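Local atomic coordinates of UTP--glucose-1-phosphate uridylyltransferase YngB (Bacillus subtilis, PDB entry 7O2N), a protein that catalyses the formation of UDP-glucose and diphosphate from UTP and glucose 1-phosphate, feeding glycolipid synthesis and wall teichoic acid glucosylation. Residues M135-M146 against V203-S211. Residues are numbered along the deposited sequence; the frame is centred on the assembly and turned at random.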
loop_
_atom_site.group_PDB
_atom_site.type_symbol
_atom_site.label_atom_id
_atom_site.label_comp_id
_atom_site.label_asym_id
_atom_site.label_seq_id
_atom_site.Cartn_x
_atom_site.Cartn_y
_atom_site.Cartn_z
ATOM N N MET A 135 -3.348 -12.021 13.008
ATOM C CA MET A 135 -4.150 -13.061 13.628
ATOM C C MET A 135 -5.581 -12.553 13.757
ATOM O O MET A 135 -5.822 -11.468 14.289
ATOM C CB MET A 135 -3.631 -13.362 15.030
ATOM C CG MET A 135 -2.324 -14.111 15.045
ATOM S SD MET A 135 -2.481 -15.882 15.329
ATOM C CE MET A 135 -4.074 -16.146 14.561
ATOM N N VAL A 136 -6.533 -13.345 13.258
ATOM C CA VAL A 136 -7.940 -13.079 13.487
ATOM C C VAL A 136 -8.436 -14.108 14.493
ATOM O O VAL A 136 -8.285 -15.308 14.257
ATOM C CB VAL A 136 -8.712 -13.132 12.157
ATOM C CG1 VAL A 136 -10.125 -12.583 12.299
ATOM C CG2 VAL A 136 -7.965 -12.374 11.062
ATOM N N SER A 137 -8.988 -13.610 15.614
ATOM C CA SER A 137 -9.169 -14.388 16.834
ATOM C C SER A 137 -10.375 -13.894 17.626
ATOM O O SER A 137 -10.685 -12.712 17.590
ATOM C CB SER A 137 -7.935 -14.327 17.686
ATOM O OG SER A 137 -6.818 -14.778 16.955
ATOM N N GLU A 138 -11.018 -14.800 18.373
ATOM C CA GLU A 138 -12.065 -14.401 19.304
ATOM C C GLU A 138 -11.407 -13.681 20.482
ATOM O O GLU A 138 -11.900 -12.676 20.995
ATOM C CB GLU A 138 -12.890 -15.615 19.743
ATOM C CG GLU A 138 -13.554 -16.334 18.587
ATOM C CD GLU A 138 -14.483 -17.452 19.019
ATOM O OE1 GLU A 138 -15.666 -17.411 18.638
ATOM O OE2 GLU A 138 -14.019 -18.366 19.729
ATOM N N THR A 139 -10.268 -14.225 20.898
ATOM C CA THR A 139 -9.399 -13.649 21.899
ATOM C C THR A 139 -8.122 -13.158 21.209
ATOM O O THR A 139 -7.360 -13.955 20.647
ATOM C CB THR A 139 -9.112 -14.761 22.908
ATOM O OG1 THR A 139 -10.274 -14.874 23.719
ATOM C CG2 THR A 139 -7.891 -14.539 23.767
ATOM N N PRO A 140 -7.809 -11.840 21.259
ATOM C CA PRO A 140 -6.624 -11.309 20.586
ATOM C C PRO A 140 -5.381 -12.100 20.976
ATOM O O PRO A 140 -5.183 -12.437 22.148
ATOM C CB PRO A 140 -6.530 -9.871 21.114
ATOM C CG PRO A 140 -7.945 -9.515 21.492
ATOM C CD PRO A 140 -8.539 -10.807 22.010
ATOM N N ALA A 141 -4.556 -12.384 19.961
ATOM C CA ALA A 141 -3.460 -13.334 20.093
ATOM C C ALA A 141 -2.636 -13.067 21.351
ATOM O O ALA A 141 -2.428 -13.983 22.140
ATOM C CB ALA A 141 -2.607 -13.313 18.850
ATOM N N LEU A 142 -2.168 -11.817 21.526
ATOM C CA LEU A 142 -1.278 -11.475 22.632
ATOM C C LEU A 142 -1.947 -11.711 23.985
ATOM O O LEU A 142 -1.296 -12.238 24.888
ATOM C CB LEU A 142 -0.803 -10.026 22.493
ATOM C CG LEU A 142 0.002 -9.466 23.662
ATOM C CD1 LEU A 142 1.400 -10.066 23.670
ATOM C CD2 LEU A 142 0.071 -7.947 23.547
ATOM N N ARG A 143 -3.232 -11.324 24.107
ATOM C CA ARG A 143 -4.010 -11.540 25.319
ATOM C C ARG A 143 -3.838 -12.973 25.809
ATOM O O ARG A 143 -3.771 -13.208 27.004
ATOM C CB ARG A 143 -5.506 -11.401 25.036
ATOM C CG ARG A 143 -6.370 -11.520 26.279
ATOM C CD ARG A 143 -6.742 -10.108 26.652
ATOM N NE ARG A 143 -7.312 -9.991 27.982
ATOM C CZ ARG A 143 -6.699 -10.355 29.102
ATOM N NH1 ARG A 143 -5.488 -10.873 29.066
ATOM N NH2 ARG A 143 -7.297 -10.173 30.263
ATOM N N GLN A 144 -3.797 -13.919 24.858
ATOM C CA GLN A 144 -3.705 -15.339 25.136
ATOM C C GLN A 144 -2.356 -15.681 25.761
ATOM O O GLN A 144 -2.315 -16.526 26.652
ATOM C CB GLN A 144 -3.934 -16.155 23.864
ATOM C CG GLN A 144 -5.280 -15.923 23.174
ATOM C CD GLN A 144 -5.385 -16.694 21.876
ATOM O OE1 GLN A 144 -4.635 -17.652 21.627
ATOM N NE2 GLN A 144 -6.308 -16.273 21.014
ATOM N N LEU A 145 -1.270 -15.043 25.290
ATOM C CA LEU A 145 0.059 -15.205 25.873
ATOM C C LEU A 145 0.079 -14.660 27.296
ATOM O O LEU A 145 0.773 -15.211 28.159
ATOM C CB LEU A 145 1.084 -14.413 25.059
ATOM C CG LEU A 145 1.753 -15.152 23.913
ATOM C CD1 LEU A 145 0.985 -14.874 22.639
ATOM C CD2 LEU A 145 3.191 -14.689 23.761
ATOM N N MET A 146 -0.658 -13.548 27.493
ATOM C CA MET A 146 -0.667 -12.829 28.757
ATOM C C MET A 146 -1.337 -13.702 29.823
ATOM O O MET A 146 -0.949 -13.694 30.998
ATOM C CB MET A 146 -1.395 -11.481 28.633
ATOM C CG MET A 146 -0.551 -10.321 28.091
ATOM S SD MET A 146 -1.565 -8.951 27.349
ATOM C CE MET A 146 -2.374 -8.299 28.805
ATOM N N VAL A 203 7.404 -20.287 16.605
ATOM C CA VAL A 203 7.037 -19.100 17.371
ATOM C C VAL A 203 6.593 -18.021 16.391
ATOM O O VAL A 203 7.277 -17.774 15.393
ATOM C CB VAL A 203 8.161 -18.594 18.303
ATOM C CG1 VAL A 203 8.879 -19.752 18.992
ATOM C CG2 VAL A 203 9.166 -17.713 17.562
ATOM N N MET A 204 5.469 -17.367 16.718
ATOM C CA MET A 204 4.813 -16.480 15.769
ATOM C C MET A 204 4.928 -15.016 16.201
ATOM O O MET A 204 3.903 -14.364 16.454
ATOM C CB MET A 204 3.345 -16.883 15.563
ATOM C CG MET A 204 3.158 -18.367 15.236
ATOM S SD MET A 204 3.517 -18.863 13.517
ATOM C CE MET A 204 4.971 -17.878 13.164
ATOM N N GLY A 205 6.190 -14.535 16.271
ATOM C CA GLY A 205 6.589 -13.206 16.721
ATOM C C GLY A 205 5.665 -12.588 17.774
ATOM O O GLY A 205 5.252 -11.437 17.673
ATOM N N ARG A 206 5.317 -13.379 18.789
ATOM C CA ARG A 206 4.653 -12.876 19.981
ATOM C C ARG A 206 5.435 -13.385 21.185
ATOM O O ARG A 206 5.856 -14.538 21.193
ATOM C CB ARG A 206 3.181 -13.272 19.969
ATOM C CG ARG A 206 2.422 -12.593 18.848
ATOM C CD ARG A 206 0.935 -12.884 18.882
ATOM N NE ARG A 206 0.271 -12.325 17.709
ATOM C CZ ARG A 206 0.485 -12.706 16.443
ATOM N NH1 ARG A 206 1.383 -13.642 16.142
ATOM N NH2 ARG A 206 -0.195 -12.114 15.477
ATOM N N TYR A 207 5.729 -12.483 22.131
ATOM C CA TYR A 207 6.438 -12.834 23.355
ATOM C C TYR A 207 5.887 -12.001 24.507
ATOM O O TYR A 207 5.487 -10.865 24.295
ATOM C CB TYR A 207 7.936 -12.559 23.248
ATOM C CG TYR A 207 8.642 -13.111 22.042
ATOM C CD1 TYR A 207 8.424 -12.608 20.762
ATOM C CD2 TYR A 207 9.632 -14.074 22.188
ATOM C CE1 TYR A 207 9.121 -13.090 19.657
ATOM C CE2 TYR A 207 10.361 -14.551 21.102
ATOM C CZ TYR A 207 10.095 -14.067 19.829
ATOM O OH TYR A 207 10.807 -14.538 18.763
ATOM N N VAL A 208 5.836 -12.601 25.700
ATOM C CA VAL A 208 5.806 -11.854 26.938
ATOM C C VAL A 208 7.100 -12.163 27.688
ATOM O O VAL A 208 7.539 -13.306 27.726
ATOM C CB VAL A 208 4.528 -12.150 27.732
ATOM C CG1 VAL A 208 4.577 -11.557 29.129
ATOM C CG2 VAL A 208 3.328 -11.599 26.994
ATOM N N LEU A 209 7.757 -11.114 28.205
ATOM C CA LEU A 209 9.078 -11.245 28.798
ATOM C C LEU A 209 9.150 -10.575 30.170
ATOM O O LEU A 209 8.301 -9.756 30.538
ATOM C CB LEU A 209 10.116 -10.635 27.849
ATOM C CG LEU A 209 10.268 -11.326 26.502
ATOM C CD1 LEU A 209 11.480 -10.764 25.769
ATOM C CD2 LEU A 209 10.403 -12.832 26.684
ATOM N N ASN A 210 10.198 -10.948 30.913
ATOM C CA ASN A 210 10.457 -10.356 32.214
ATOM C C ASN A 210 11.632 -9.395 32.092
ATOM O O ASN A 210 12.498 -9.567 31.229
ATOM C CB ASN A 210 10.674 -11.427 33.289
ATOM C CG ASN A 210 9.370 -11.972 33.822
ATOM O OD1 ASN A 210 9.187 -13.184 33.898
ATOM N ND2 ASN A 210 8.451 -11.076 34.152
ATOM N N SER A 211 11.619 -8.378 32.963
ATOM C CA SER A 211 12.714 -7.435 33.122
ATOM C C SER A 211 14.047 -8.180 33.137
ATOM O O SER A 211 15.001 -7.751 32.485
ATOM C CB SER A 211 12.522 -6.678 34.386
ATOM O OG SER A 211 11.146 -6.661 34.747
#
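Arg206 reaches from strand 206-210 alongside Ala141 and Leu142 of helix 141-146, its chain extended from CG to NE (chi2 -175°). Near the end of this arm, Ala141 CB lies 3.6 Å from Arg206 CD, and Met135 lays its CG over one face of the guanidinium, its chain crossing the arginine at a slant. The polar end is held by charge: NE pairs with Glu44 and NH2 with Asp133, while NH1 makes a weak bond to Met204 O. Glu44 also accepts a weak bond from Leu142 N, so Arg206 and Leu142 share one carboxylate. Replacing Arg206 by an alanine is likely to leave Asp133 and Glu44 without their buried positive partner and to open a gap beside Ala141 and Met135. Farther along, Leu145 crosses the root of the arginine at about a right angle, with Leu145 CD1 3.8 Å from Arg206 CB and CD2 against the backbone of Arg206 and Tyr207. Val208 continues the apolar surface: its CG2 meets Leu145 CB and Leu142 CD1, each at 4.1 Å, and Met146 CG at 4.2 Å. The axes of helix 141-146 and strand 206-210 come within 8.4 Å, their N-to-C directions 36° apart. This is a helix packed on the central mixed sheet of an alpha/beta nucleotidyltransferase domain of the GT-A type, with a buried arginine salt-bridged to helix 37-47 and strand 133-136.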